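Local coordinates for putative calcium-regulated periplasmic protein (Bacteroides thetaiotaomicron, PDB 3DB7) that binds calcium ions through acidic side chains and is probably a calcium-regulated periplasmic protein, though its precise role is not established, at residues Gly51-Phe56 against Trp62-Cys67; Lys22-Asp27 against Val74-Ala79; Gln9-Gln12 against Ala17-Phe20; Ala79-Tyr84 against Lys102-Lys107. All coordinates share one frame; numbering follows the deposited sequence.

Contact 1: Gly51-Phe56 against Trp62-Cys67; sequences GNKVEF and WEEVDC. With CA (calcium ion), chain C; CA (calcium ion), chain B.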
loop_
_atom_site.group_PDB
_atom_site.type_symbol
_atom_site.label_atom_id
_atom_site.label_comp_id
_atom_site.label_asym_id
_atom_site.label_seq_id
_atom_site.Cartn_x
_atom_site.Cartn_y
_atom_site.Cartn_z
ATOM N N GLY A 51 0.670 -18.572 7.394
ATOM C CA GLY A 51 1.013 -17.157 7.525
ATOM C C GLY A 51 0.280 -16.223 6.579
ATOM O O GLY A 51 0.332 -15.019 6.718
ATOM N N ASN A 52 -0.453 -16.772 5.624
ATOM C CA ASN A 52 -1.256 -15.914 4.744
ATOM C C ASN A 52 -2.456 -15.324 5.482
ATOM O O ASN A 52 -2.832 -15.867 6.536
ATOM C CB ASN A 52 -1.731 -16.722 3.530
ATOM C CG ASN A 52 -0.601 -17.068 2.592
ATOM O OD1 ASN A 52 0.455 -16.447 2.647
ATOM N ND2 ASN A 52 -0.845 -18.070 1.725
ATOM N N LYS A 53 -2.992 -14.222 4.979
ATOM C CA LYS A 53 -4.048 -13.481 5.662
ATOM C C LYS A 53 -5.034 -12.898 4.681
ATOM O O LYS A 53 -4.650 -12.437 3.583
ATOM C CB LYS A 53 -3.437 -12.324 6.500
ATOM C CG LYS A 53 -4.418 -11.641 7.424
ATOM C CD LYS A 53 -3.920 -10.280 7.909
ATOM C CE LYS A 53 -4.131 -9.185 6.889
ATOM N NZ LYS A 53 -3.739 -7.817 7.343
ATOM N N VAL A 54 -6.280 -12.852 5.105
ATOM C CA VAL A 54 -7.280 -12.085 4.392
ATOM C C VAL A 54 -7.955 -11.139 5.351
ATOM O O VAL A 54 -8.238 -11.513 6.500
ATOM C CB VAL A 54 -8.389 -12.963 3.750
ATOM C CG1 VAL A 54 -9.408 -12.104 2.990
ATOM C CG2 VAL A 54 -7.759 -13.980 2.785
ATOM N N GLU A 55 -8.185 -9.902 4.925
ATOM C CA GLU A 55 -8.969 -8.939 5.683
ATOM C C GLU A 55 -10.190 -8.577 4.912
ATOM O O GLU A 55 -10.129 -8.377 3.685
ATOM C CB GLU A 55 -8.165 -7.689 6.002
ATOM C CG GLU A 55 -8.888 -6.743 6.965
ATOM C CD GLU A 55 -7.935 -5.781 7.648
ATOM O OE1 GLU A 55 -6.781 -5.523 7.132
ATOM O OE2 GLU A 55 -8.317 -5.292 8.719
ATOM N N PHE A 56 -11.297 -8.450 5.635
ATOM C CA PHE A 56 -12.616 -8.168 5.107
ATOM C C PHE A 56 -13.189 -6.933 5.756
ATOM O O PHE A 56 -12.904 -6.633 6.927
ATOM C CB PHE A 56 -13.588 -9.331 5.382
ATOM C CG PHE A 56 -13.127 -10.678 4.897
ATOM C CD1 PHE A 56 -13.500 -11.118 3.623
ATOM C CD2 PHE A 56 -12.445 -11.555 5.722
ATOM C CE1 PHE A 56 -13.121 -12.362 3.193
ATOM C CE2 PHE A 56 -12.069 -12.816 5.282
ATOM C CZ PHE A 56 -12.411 -13.203 4.038
ATOM N N TRP A 62 -13.944 -8.850 0.796
ATOM C CA TRP A 62 -12.495 -8.784 0.973
ATOM C C TRP A 62 -11.958 -7.422 0.631
ATOM O O TRP A 62 -12.415 -6.784 -0.343
ATOM C CB TRP A 62 -11.771 -9.877 0.185
ATOM C CG TRP A 62 -11.778 -9.767 -1.293
ATOM C CD1 TRP A 62 -12.689 -10.302 -2.146
ATOM C CD2 TRP A 62 -10.790 -9.098 -2.114
ATOM N NE1 TRP A 62 -12.337 -10.003 -3.464
ATOM C CE2 TRP A 62 -11.173 -9.277 -3.452
ATOM C CE3 TRP A 62 -9.629 -8.348 -1.837
ATOM C CZ2 TRP A 62 -10.447 -8.751 -4.508
ATOM C CZ3 TRP A 62 -8.922 -7.850 -2.869
ATOM C CH2 TRP A 62 -9.327 -8.068 -4.196
ATOM N N GLU A 63 -10.949 -7.004 1.407
ATOM C CA GLU A 63 -10.216 -5.759 1.134
ATOM C C GLU A 63 -8.713 -5.996 0.966
ATOM O O GLU A 63 -8.041 -5.188 0.318
ATOM C CB GLU A 63 -10.451 -4.717 2.212
ATOM C CG GLU A 63 -11.818 -4.085 2.140
ATOM C CD GLU A 63 -12.110 -3.015 3.170
ATOM O OE1 GLU A 63 -11.802 -3.210 4.355
ATOM O OE2 GLU A 63 -12.771 -2.029 2.762
ATOM N N GLU A 64 -8.197 -7.116 1.513
ATOM C CA GLU A 64 -6.777 -7.446 1.433
ATOM C C GLU A 64 -6.640 -8.913 1.400
ATOM O O GLU A 64 -7.210 -9.603 2.249
ATOM C CB GLU A 64 -6.025 -6.884 2.641
ATOM C CG GLU A 64 -4.555 -7.261 2.682
ATOM C CD GLU A 64 -3.857 -6.936 4.030
ATOM O OE1 GLU A 64 -4.486 -6.329 4.959
ATOM O OE2 GLU A 64 -2.683 -7.316 4.143
ATOM N N VAL A 65 -5.948 -9.450 0.428
ATOM C CA VAL A 65 -5.558 -10.846 0.387
ATOM C C VAL A 65 -4.043 -10.873 0.316
ATOM O O VAL A 65 -3.460 -10.503 -0.713
ATOM C CB VAL A 65 -6.171 -11.573 -0.831
ATOM C CG1 VAL A 65 -5.667 -13.021 -0.874
ATOM C CG2 VAL A 65 -7.694 -11.502 -0.779
ATOM N N ASP A 66 -3.394 -11.248 1.424
ATOM C CA ASP A 66 -1.928 -11.254 1.517
ATOM C C ASP A 66 -1.453 -12.683 1.558
ATOM O O ASP A 66 -1.530 -13.375 2.602
ATOM C CB ASP A 66 -1.455 -10.504 2.768
ATOM C CG ASP A 66 0.039 -10.419 2.862
ATOM O OD1 ASP A 66 0.696 -11.127 2.066
ATOM O OD2 ASP A 66 0.553 -9.645 3.718
ATOM N N CYS A 67 -1.021 -13.149 0.402
ATOM C CA CYS A 67 -0.532 -14.496 0.259
ATOM C C CYS A 67 0.951 -14.494 -0.021
ATOM O O CYS A 67 1.450 -15.271 -0.814
ATOM C CB CYS A 67 -1.304 -15.213 -0.847
ATOM S SG CYS A 67 -3.009 -15.605 -0.416
HETATM CA CA CA C . -5.421 -4.371 5.656
HETATM CA CA CA B . -5.950 -4.814 9.389
HETATM O O HOH W 1 0.569 -12.896 4.854
HETATM O O HOH W 2 -4.828 -3.513 3.420
HETATM O O HOH W 3 -7.527 -4.221 4.482
#
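Glu55 and Glu64 meet across the antiparallel beta hairpin of strands 53-56 and 62-66 and share one calcium ion, with the OE1 atom of each 2.3 Å from the metal. Two waters also bind this ion. Glu55 OE1 bridges to a second calcium ion, which the same carboxylate chelates through OE1 and OE2, both at 2.5 Å; OE2 is also hydrogen-bonded to Ser43 OG. Glu36 and Glu45 contribute to that second site, while Asp124 and Asp126 of the second subunit also bind calcium here, placing the cluster at the subunit interface. Lys53 NZ forms a salt bridge with Glu64, donating to the metal-bound OE1 at 2.9 Å from above the carboxylate plane, 41° out of it. A bend at chi3 (80°) turns the otherwise extended lysine chain there, where NZ is also hydrogen-bonded to Glu45; its positive charge probably offsets part of the crowded negative charge. Lys53 with Asp66 and Glu55 with Glu64 are hydrogen-bonded pairs. The register then slips by one residue in a classic beta bulge: Glu55 O accepts Glu63 N at 2.8 Å along an almost straight N-H (173°), and Glu64 N in a longer bond of 3.2 Å. The face turned from the metals is apolar. Val54 and Val65, a non-hydrogen-bonded pair, run alongside each other toward the region covered by helix 15-24. Val54 CG1 also rests over one face of the Phe56 ring, near its rim. At the bulged end the Phe56 and Trp62 side chains are set roughly perpendicular, bringing Phe56 CD1 to 4.0 Å from Trp62 CB.

Contact 2: Lys22-Asp27 against Val74-Ala79; sequences KQHFSD and VAIIPA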
loop_
_atom_site.group_PDB
_atom_site.type_symbol
_atom_site.label_atom_id
_atom_site.label_comp_id
_atom_site.label_asym_id
_atom_site.label_seq_id
_atom_site.Cartn_x
_atom_site.Cartn_y
_atom_site.Cartn_z
ATOM N N LYS A 22 -13.988 -20.489 2.174
ATOM C CA LYS A 22 -14.284 -21.820 1.669
ATOM C C LYS A 22 -14.017 -21.897 0.177
ATOM O O LYS A 22 -13.473 -22.898 -0.306
ATOM C CB LYS A 22 -15.705 -22.228 2.045
ATOM C CG LYS A 22 -15.734 -22.560 3.528
ATOM C CD LYS A 22 -17.089 -22.716 4.136
ATOM C CE LYS A 22 -16.942 -23.317 5.538
ATOM N NZ LYS A 22 -16.378 -24.707 5.520
ATOM N N GLN A 23 -14.354 -20.834 -0.533
ATOM C CA GLN A 23 -14.195 -20.810 -1.992
ATOM C C GLN A 23 -12.738 -20.879 -2.384
ATOM O O GLN A 23 -12.334 -21.662 -3.273
ATOM C CB GLN A 23 -14.821 -19.576 -2.600
ATOM C CG GLN A 23 -14.722 -19.530 -4.136
ATOM C CD GLN A 23 -15.375 -20.727 -4.778
ATOM O OE1 GLN A 23 -16.440 -21.170 -4.336
ATOM N NE2 GLN A 23 -14.720 -21.292 -5.803
ATOM N N HIS A 24 -11.923 -20.048 -1.745
ATOM C CA HIS A 24 -10.552 -19.819 -2.263
ATOM C C HIS A 24 -9.451 -20.360 -1.406
ATOM O O HIS A 24 -8.312 -20.461 -1.883
ATOM C CB HIS A 24 -10.275 -18.341 -2.453
ATOM C CG HIS A 24 -11.217 -17.682 -3.393
ATOM N ND1 HIS A 24 -11.214 -17.929 -4.747
ATOM C CD2 HIS A 24 -12.219 -16.799 -3.159
ATOM C CE1 HIS A 24 -12.209 -17.253 -5.307
ATOM N NE2 HIS A 24 -12.804 -16.514 -4.369
ATOM N N PHE A 25 -9.774 -20.743 -0.179
ATOM C CA PHE A 25 -8.751 -21.203 0.769
ATOM C C PHE A 25 -9.106 -22.550 1.399
ATOM O O PHE A 25 -8.787 -22.836 2.566
ATOM C CB PHE A 25 -8.533 -20.111 1.813
ATOM C CG PHE A 25 -7.871 -18.904 1.232
ATOM C CD1 PHE A 25 -6.488 -18.854 1.160
ATOM C CD2 PHE A 25 -8.604 -17.847 0.746
ATOM C CE1 PHE A 25 -5.854 -17.756 0.612
ATOM C CE2 PHE A 25 -7.960 -16.775 0.179
ATOM C CZ PHE A 25 -6.600 -16.729 0.115
ATOM N N SER A 26 -9.747 -23.393 0.587
ATOM C CA SER A 26 -10.280 -24.669 1.072
ATOM C C SER A 26 -9.148 -25.560 1.593
ATOM O O SER A 26 -9.384 -26.362 2.505
ATOM C CB SER A 26 -11.084 -25.423 -0.031
ATOM O OG SER A 26 -10.328 -25.584 -1.220
ATOM N N ASP A 27 -7.937 -25.337 1.091
ATOM C CA ASP A 27 -6.791 -26.224 1.350
ATOM C C ASP A 27 -5.929 -25.671 2.449
ATOM O O ASP A 27 -4.884 -26.241 2.780
ATOM C CB ASP A 27 -5.911 -26.388 0.105
ATOM N N VAL A 74 -5.747 -17.118 -8.301
ATOM C CA VAL A 74 -5.955 -16.309 -9.503
ATOM C C VAL A 74 -7.404 -15.908 -9.656
ATOM O O VAL A 74 -7.704 -14.829 -10.167
ATOM C CB VAL A 74 -5.463 -17.048 -10.804
ATOM C CG1 VAL A 74 -5.803 -16.243 -12.090
ATOM C CG2 VAL A 74 -3.960 -17.267 -10.726
ATOM N N ALA A 75 -8.318 -16.769 -9.212
ATOM C CA ALA A 75 -9.742 -16.451 -9.381
ATOM C C ALA A 75 -10.118 -15.104 -8.746
ATOM O O ALA A 75 -11.064 -14.484 -9.169
ATOM C CB ALA A 75 -10.598 -17.560 -8.772
ATOM N N ILE A 76 -9.397 -14.701 -7.695
ATOM C CA ILE A 76 -9.654 -13.430 -6.980
ATOM C C ILE A 76 -9.218 -12.201 -7.792
ATOM O O ILE A 76 -9.701 -11.090 -7.573
ATOM C CB ILE A 76 -8.840 -13.434 -5.646
ATOM C CG1 ILE A 76 -9.358 -14.547 -4.736
ATOM C CG2 ILE A 76 -8.925 -12.094 -4.877
ATOM C CD1 ILE A 76 -8.439 -14.844 -3.529
ATOM N N ILE A 77 -8.246 -12.370 -8.686
ATOM C CA ILE A 77 -7.647 -11.266 -9.423
ATOM C C ILE A 77 -8.463 -10.878 -10.661
ATOM O O ILE A 77 -8.757 -11.744 -11.518
ATOM C CB ILE A 77 -6.218 -11.666 -9.883
ATOM C CG1 ILE A 77 -5.371 -12.152 -8.694
ATOM C CG2 ILE A 77 -5.549 -10.527 -10.601
ATOM C CD1 ILE A 77 -4.102 -12.793 -9.104
ATOM N N PRO A 78 -8.876 -9.610 -10.764
ATOM C CA PRO A 78 -9.646 -9.227 -11.953
ATOM C C PRO A 78 -8.890 -9.578 -13.229
ATOM O O PRO A 78 -7.672 -9.431 -13.296
ATOM C CB PRO A 78 -9.827 -7.708 -11.797
ATOM C CG PRO A 78 -9.712 -7.451 -10.292
ATOM C CD PRO A 78 -8.795 -8.519 -9.754
ATOM N N ALA A 79 -9.635 -10.055 -14.228
ATOM C CA ALA A 79 -8.995 -10.555 -15.430
ATOM C C ALA A 79 -8.076 -9.543 -16.069
ATOM O O ALA A 79 -7.000 -9.885 -16.559
ATOM C CB ALA A 79 -10.070 -11.029 -16.459
#
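His24 and Ile76 make the central contact between the end of helix 15-24 and the 3-10 turn 74-76. Ile76 CG1 sits 3.8 Å from the centroid of the imidazole and only 4° off the ring normal, a CH-pi contact centred over the face. Ala75 CB approaches the same ring differently, at its edge and near its plane, 3.8 Å from His24 CE1. The opposite face of the imidazole is occupied from within the helix, where Gln23 CG stands 3.5 Å above the plane, so the ring is sandwiched between two aliphatic groups, which probably limits its rotation about chi2. With His24 CG anti to the carbonyl carbon (chi1 -59°), the imidazole is directed at the turn. A second, looser touch is made by Phe25 CE2 and Ile76 CD1, 4.2 Å apart.

The next shell fixes these groups. The turn is closed by Ile77 N donating to Val74 O at 2.9 Å, which presents Ala75 and Ile76 together to the helix. Phe20, one turn earlier in helix 15-24, touches His24, Phe25 and Ile76, while Trp62 of strand 62-66 packs on Ile76. Phe25 also stacks on Phe48, tying the helix end to the sheet.

Chemically this is mainly a contact of aliphatic groups against one face and the edge of the imidazole: between the two segments neither imidazole nitrogen has a polar partner, and cohesion rests on close fit rather than on directed bonds.

Contact 3: Gln9-Gln12 against Ala17-Phe20; sequences QVTQ and AQQF. With EDO (1,2-ethanediol), chain E.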
loop_
_atom_site.group_PDB
_atom_site.type_symbol
_atom_site.label_atom_id
_atom_site.label_comp_id
_atom_site.label_asym_id
_atom_site.label_seq_id
_atom_site.Cartn_x
_atom_site.Cartn_y
_atom_site.Cartn_z
ATOM N N GLN A 9 -14.498 -16.926 16.430
ATOM C CA GLN A 9 -14.581 -18.110 15.611
ATOM C C GLN A 9 -14.904 -17.629 14.199
ATOM O O GLN A 9 -15.514 -16.584 13.990
ATOM C CB GLN A 9 -15.673 -19.067 16.125
ATOM C CG GLN A 9 -15.422 -19.606 17.561
ATOM C CD GLN A 9 -14.096 -20.375 17.696
ATOM O OE1 GLN A 9 -13.523 -20.840 16.712
ATOM N NE2 GLN A 9 -13.618 -20.514 18.931
ATOM N N VAL A 10 -14.494 -18.415 13.224
ATOM C CA VAL A 10 -14.854 -18.154 11.840
ATOM C C VAL A 10 -16.358 -18.046 11.637
ATOM O O VAL A 10 -16.807 -17.234 10.883
ATOM C CB VAL A 10 -14.314 -19.244 10.903
ATOM C CG1 VAL A 10 -14.766 -19.002 9.477
ATOM C CG2 VAL A 10 -12.763 -19.231 10.950
ATOM N N THR A 11 -17.121 -18.812 12.390
ATOM C CA THR A 11 -18.578 -18.723 12.275
ATOM C C THR A 11 -19.151 -17.409 12.775
ATOM O O THR A 11 -20.328 -17.133 12.563
ATOM C CB THR A 11 -19.267 -19.911 13.033
ATOM O OG1 THR A 11 -18.734 -19.983 14.360
ATOM C CG2 THR A 11 -19.049 -21.275 12.330
ATOM N N GLN A 12 -18.334 -16.594 13.431
ATOM C CA GLN A 12 -18.782 -15.260 13.843
ATOM C C GLN A 12 -18.507 -14.186 12.816
ATOM O O GLN A 12 -18.886 -13.022 12.997
ATOM C CB GLN A 12 -18.097 -14.830 15.153
ATOM C CG GLN A 12 -18.583 -15.635 16.314
ATOM C CD GLN A 12 -17.805 -15.332 17.566
ATOM O OE1 GLN A 12 -16.751 -15.958 17.839
ATOM N NE2 GLN A 12 -18.347 -14.421 18.374
ATOM N N ALA A 17 -17.784 -13.546 4.024
ATOM C CA ALA A 17 -16.388 -13.834 4.347
ATOM C C ALA A 17 -16.130 -15.318 4.556
ATOM O O ALA A 17 -15.179 -15.884 4.037
ATOM C CB ALA A 17 -15.912 -13.043 5.595
ATOM N N GLN A 18 -17.033 -15.978 5.255
ATOM C CA GLN A 18 -17.005 -17.427 5.420
ATOM C C GLN A 18 -17.045 -18.121 4.058
ATOM O O GLN A 18 -16.307 -19.086 3.774
ATOM C CB GLN A 18 -18.174 -17.882 6.273
ATOM C CG GLN A 18 -18.072 -17.416 7.718
ATOM C CD GLN A 18 -19.113 -18.031 8.594
ATOM O OE1 GLN A 18 -19.195 -19.257 8.676
ATOM N NE2 GLN A 18 -19.985 -17.207 9.200
ATOM N N GLN A 19 -17.869 -17.614 3.165
ATOM C CA GLN A 19 -17.962 -18.210 1.824
ATOM C C GLN A 19 -16.674 -17.998 1.029
ATOM O O GLN A 19 -16.211 -18.892 0.345
ATOM C CB GLN A 19 -19.151 -17.629 1.060
ATOM C CG GLN A 19 -20.548 -18.093 1.584
ATOM C CD GLN A 19 -21.684 -17.130 1.265
ATOM O OE1 GLN A 19 -22.739 -17.164 1.918
ATOM N NE2 GLN A 19 -21.470 -16.254 0.297
ATOM N N PHE A 20 -16.075 -16.836 1.182
ATOM C CA PHE A 20 -14.854 -16.527 0.461
ATOM C C PHE A 20 -13.729 -17.472 0.865
ATOM O O PHE A 20 -12.963 -17.958 0.046
ATOM C CB PHE A 20 -14.479 -15.072 0.709
ATOM C CG PHE A 20 -13.297 -14.580 -0.101
ATOM C CD1 PHE A 20 -13.499 -14.039 -1.332
ATOM C CD2 PHE A 20 -12.028 -14.593 0.414
ATOM C CE1 PHE A 20 -12.421 -13.539 -2.062
ATOM C CE2 PHE A 20 -10.950 -14.057 -0.344
ATOM C CZ PHE A 20 -11.196 -13.549 -1.570
HETATM C C1 EDO E . -9.778 -20.245 14.859
HETATM O O1 EDO E . -10.199 -20.619 16.181
HETATM C C2 EDO E . -10.338 -18.850 14.648
HETATM O O2 EDO E . -9.966 -17.922 15.699
HETATM O O HOH W 4 -22.126 -18.594 11.121
#
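Gln18, on the first half of helix 15-24, lays its side chain against Val10 and Thr11 of the 3-10 turn that precedes the helix. Its CB is directed at the turn; chi1 of -67° sets CG beside the residue's own backbone N, and the chain, extended beyond CG, carries the amide across to the turn backbone. CG is the first atom to touch: it lies 3.4 Å from Val10 O and 4.1 Å from Val10 CG1, the two side chains running antiparallel where they meet. At CD the same carbonyl oxygen comes closer still, with Val10 O 3.3 Å from Gln18 CD. It stands over the face of the flat amide, almost straight above that carbon, an approach consistent with a dipolar attraction between the two carbonyl groups. Gln18 OE1 then passes alongside Thr11, 3.7 Å from its CA. NE2, the other branch of the tip, is hydrogen-bonded to Met13 O and donates to a water at 3.2 Å. That water in turn gives a proton to Thr11 O at 2.7 Å, so the amide is linked to the turn indirectly as well as by touch. The turn has its own brace: Gln9 N donates to the side-chain oxygen Gln12 OE1 at 2.8 Å on a nearly linear path (174°), and Gln12 N bonds back to Gln9 O.

The contact lies near the surface, where edge strand 6-8 leads into helix 15-24. Farther along that helix, Phe20 reaches Trp62 of strand 62-66, so the same helix joins this turn to the middle of the antiparallel sheet.

Contact 4: Ala79-Tyr84 against Lys102-Lys107; sequences AAIQKY and KDYEVK. With CA (calcium ion), chain D.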
loop_
_atom_site.group_PDB
_atom_site.type_symbol
_atom_site.label_atom_id
_atom_site.label_comp_id
_atom_site.label_asym_id
_atom_site.label_seq_id
_atom_site.Cartn_x
_atom_site.Cartn_y
_atom_site.Cartn_z
ATOM N N ALA A 79 -9.635 -10.055 -14.228
ATOM C CA ALA A 79 -8.995 -10.555 -15.430
ATOM C C ALA A 79 -8.076 -9.543 -16.069
ATOM O O ALA A 79 -7.000 -9.885 -16.559
ATOM C CB ALA A 79 -10.070 -11.029 -16.459
ATOM N N ALA A 80 -8.460 -8.279 -16.078
ATOM C CA ALA A 80 -7.633 -7.290 -16.769
ATOM C C ALA A 80 -6.312 -7.104 -16.025
ATOM O O ALA A 80 -5.258 -6.906 -16.615
ATOM C CB ALA A 80 -8.320 -5.909 -16.872
ATOM N N ILE A 81 -6.357 -7.258 -14.702
ATOM C CA ILE A 81 -5.122 -7.097 -13.902
ATOM C C ILE A 81 -4.226 -8.347 -14.103
ATOM O O ILE A 81 -3.022 -8.265 -14.299
ATOM C CB ILE A 81 -5.436 -6.870 -12.436
ATOM C CG1 ILE A 81 -6.080 -5.484 -12.274
ATOM C CG2 ILE A 81 -4.191 -7.014 -11.551
ATOM C CD1 ILE A 81 -6.574 -5.116 -10.828
ATOM N N GLN A 82 -4.849 -9.522 -14.140
ATOM C CA GLN A 82 -4.121 -10.783 -14.347
ATOM C C GLN A 82 -3.423 -10.783 -15.708
ATOM O O GLN A 82 -2.287 -11.210 -15.875
ATOM C CB GLN A 82 -5.079 -11.951 -14.183
ATOM C CG GLN A 82 -4.480 -13.293 -14.527
ATOM C CD GLN A 82 -3.384 -13.767 -13.588
ATOM O OE1 GLN A 82 -2.937 -13.032 -12.678
ATOM N NE2 GLN A 82 -2.916 -14.996 -13.819
ATOM N N LYS A 83 -4.102 -10.222 -16.711
ATOM C CA LYS A 83 -3.522 -10.134 -18.024
ATOM C C LYS A 83 -2.371 -9.157 -18.027
ATOM O O LYS A 83 -1.351 -9.473 -18.594
ATOM C CB LYS A 83 -4.529 -9.746 -19.106
ATOM C CG LYS A 83 -3.919 -9.694 -20.486
ATOM C CD LYS A 83 -4.913 -9.585 -21.583
ATOM C CE LYS A 83 -4.255 -9.367 -22.894
ATOM N NZ LYS A 83 -5.242 -9.298 -24.068
ATOM N N TYR A 84 -2.511 -7.989 -17.377
ATOM C CA TYR A 84 -1.404 -7.040 -17.320
ATOM C C TYR A 84 -0.172 -7.681 -16.665
ATOM O O TYR A 84 0.959 -7.537 -17.130
ATOM C CB TYR A 84 -1.830 -5.739 -16.547
ATOM C CG TYR A 84 -0.832 -4.650 -16.648
ATOM C CD1 TYR A 84 -0.894 -3.776 -17.687
ATOM C CD2 TYR A 84 0.250 -4.584 -15.769
ATOM C CE1 TYR A 84 0.081 -2.837 -17.875
ATOM C CE2 TYR A 84 1.185 -3.619 -15.935
ATOM C CZ TYR A 84 1.100 -2.756 -17.000
ATOM O OH TYR A 84 2.101 -1.811 -17.251
ATOM N N LYS A 102 -11.707 3.091 -4.448
ATOM C CA LYS A 102 -11.108 3.811 -5.568
ATOM C C LYS A 102 -10.046 3.090 -6.397
ATOM O O LYS A 102 -9.831 3.469 -7.553
ATOM C CB LYS A 102 -10.586 5.170 -5.120
ATOM C CG LYS A 102 -9.213 5.162 -4.494
ATOM C CD LYS A 102 -8.347 6.192 -5.148
ATOM N N ASP A 103 -9.323 2.141 -5.823
ATOM C CA ASP A 103 -8.281 1.491 -6.596
ATOM C C ASP A 103 -8.035 0.052 -6.143
ATOM O O ASP A 103 -8.547 -0.369 -5.090
ATOM C CB ASP A 103 -6.996 2.342 -6.628
ATOM C CG ASP A 103 -6.391 2.563 -5.253
ATOM O OD1 ASP A 103 -6.640 1.713 -4.386
ATOM O OD2 ASP A 103 -5.693 3.561 -5.039
ATOM N N TYR A 104 -7.309 -0.690 -6.966
ATOM C CA TYR A 104 -6.665 -1.959 -6.600
ATOM C C TYR A 104 -5.168 -1.744 -6.499
ATOM O O TYR A 104 -4.594 -1.035 -7.337
ATOM C CB TYR A 104 -6.811 -3.015 -7.672
ATOM C CG TYR A 104 -8.174 -3.402 -7.969
ATOM C CD1 TYR A 104 -8.946 -2.698 -8.896
ATOM C CD2 TYR A 104 -8.715 -4.489 -7.326
ATOM C CE1 TYR A 104 -10.228 -3.080 -9.190
ATOM C CE2 TYR A 104 -10.054 -4.894 -7.583
ATOM C CZ TYR A 104 -10.787 -4.156 -8.506
ATOM O OH TYR A 104 -12.091 -4.472 -8.854
ATOM N N GLU A 105 -4.535 -2.312 -5.462
ATOM C CA GLU A 105 -3.065 -2.433 -5.356
ATOM C C GLU A 105 -2.716 -3.900 -5.574
ATOM O O GLU A 105 -3.462 -4.806 -5.151
ATOM C CB GLU A 105 -2.558 -2.098 -3.962
ATOM C CG GLU A 105 -2.603 -0.607 -3.536
ATOM C CD GLU A 105 -2.126 -0.400 -2.086
ATOM O OE1 GLU A 105 -1.453 -1.312 -1.512
ATOM O OE2 GLU A 105 -2.432 0.663 -1.513
ATOM N N VAL A 106 -1.595 -4.142 -6.264
ATOM C CA VAL A 106 -1.065 -5.473 -6.445
ATOM C C VAL A 106 0.432 -5.474 -6.154
ATOM O O VAL A 106 1.159 -4.621 -6.661
ATOM C CB VAL A 106 -1.298 -5.858 -7.909
ATOM C CG1 VAL A 106 -0.702 -7.147 -8.202
ATOM C CG2 VAL A 106 -2.858 -5.847 -8.196
ATOM N N LYS A 107 0.884 -6.400 -5.305
ATOM C CA LYS A 107 2.311 -6.543 -4.976
ATOM C C LYS A 107 2.810 -7.826 -5.564
ATOM O O LYS A 107 2.205 -8.896 -5.344
ATOM C CB LYS A 107 2.545 -6.567 -3.462
ATOM C CG LYS A 107 3.978 -6.668 -3.026
ATOM C CD LYS A 107 4.634 -5.307 -2.948
ATOM C CE LYS A 107 5.993 -5.366 -2.224
ATOM N NZ LYS A 107 6.848 -4.183 -2.536
HETATM CA CA CA D . -3.932 2.317 -0.995
HETATM O O HOH W 5 -5.643 3.011 -2.155
HETATM O O HOH W 6 -3.969 3.408 -3.116
HETATM O O HOH W 7 -5.261 4.184 -0.604
HETATM O O HOH W 8 -5.376 2.759 0.751
#
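Ile81 of helix 79-88 divides its two branches between Tyr104 and Val106, alternate residues of strand 103-108. The longer branch ends over one face of the Tyr104 ring: CD1 of Ile81 is 4.1 Å from the ring centroid and 28° off the normal. This CH-pi contact is therefore shifted from the centre, toward the inner end of the ring, where Ile81 CD1 comes within 3.7 Å of Tyr104 CG. The two side chains run obliquely to each other, leaving the hydroxyl end of the tyrosine away from the isoleucine. The shorter branch meets a methyl: Ile81 CG2 and Val106 CG2 are 3.8 Å apart. A chi1 of -69° turns the CG1 branch of Ile81 to Tyr104 and its CG2 to Val106, so that one residue of the helix serves both strand positions.

Strand alternation sends Glu105 to the other side of the sheet. In the conformer given, one of two deposited, its OE2 is 2.3 Å from a calcium ion that four waters also bind; Glu105 of the second subunit is another ligand. One of these waters, 2.2 Å from the calcium, lies 2.8 Å from Asp103 OD1, to which it probably donates. Tyr104 and Val106 thus face the helix, while Glu105 faces the metal.

Pro78 and Leu118 add to the packing around Tyr104, and Phe116 of strand 113-117 touches Ile81. Helix 79-88 accordingly covers strand 103-108 and its neighbour 113-117, while Val106 also reaches Ile97 of strand 94-99 on the other flank.

How the contacts relate
Along the chain contact 3 closes first, contact 1 forms within the span bridged by contact 2, and contact 4 follows. Contacts 1 and 4 use strands of one antiparallel sheet; contacts 2 and 3 join helix 15-24 to a turn on the sheet face that helices 15-24 and 79-88 cover. Those two are centred about 15 Å apart, and Phe20 touches both Ile76 of contact 2 and Trp62 of contact 1. Contacts 2 and 4 share Ala79, where the loop enters helix 79-88. Contacts 3 and 4 lie about 25 Å apart, centre to centre, on opposite sides of the chain's centre. Contacts 1 and 4 carry calcium sites on the other sheet face, where both approach the second subunit.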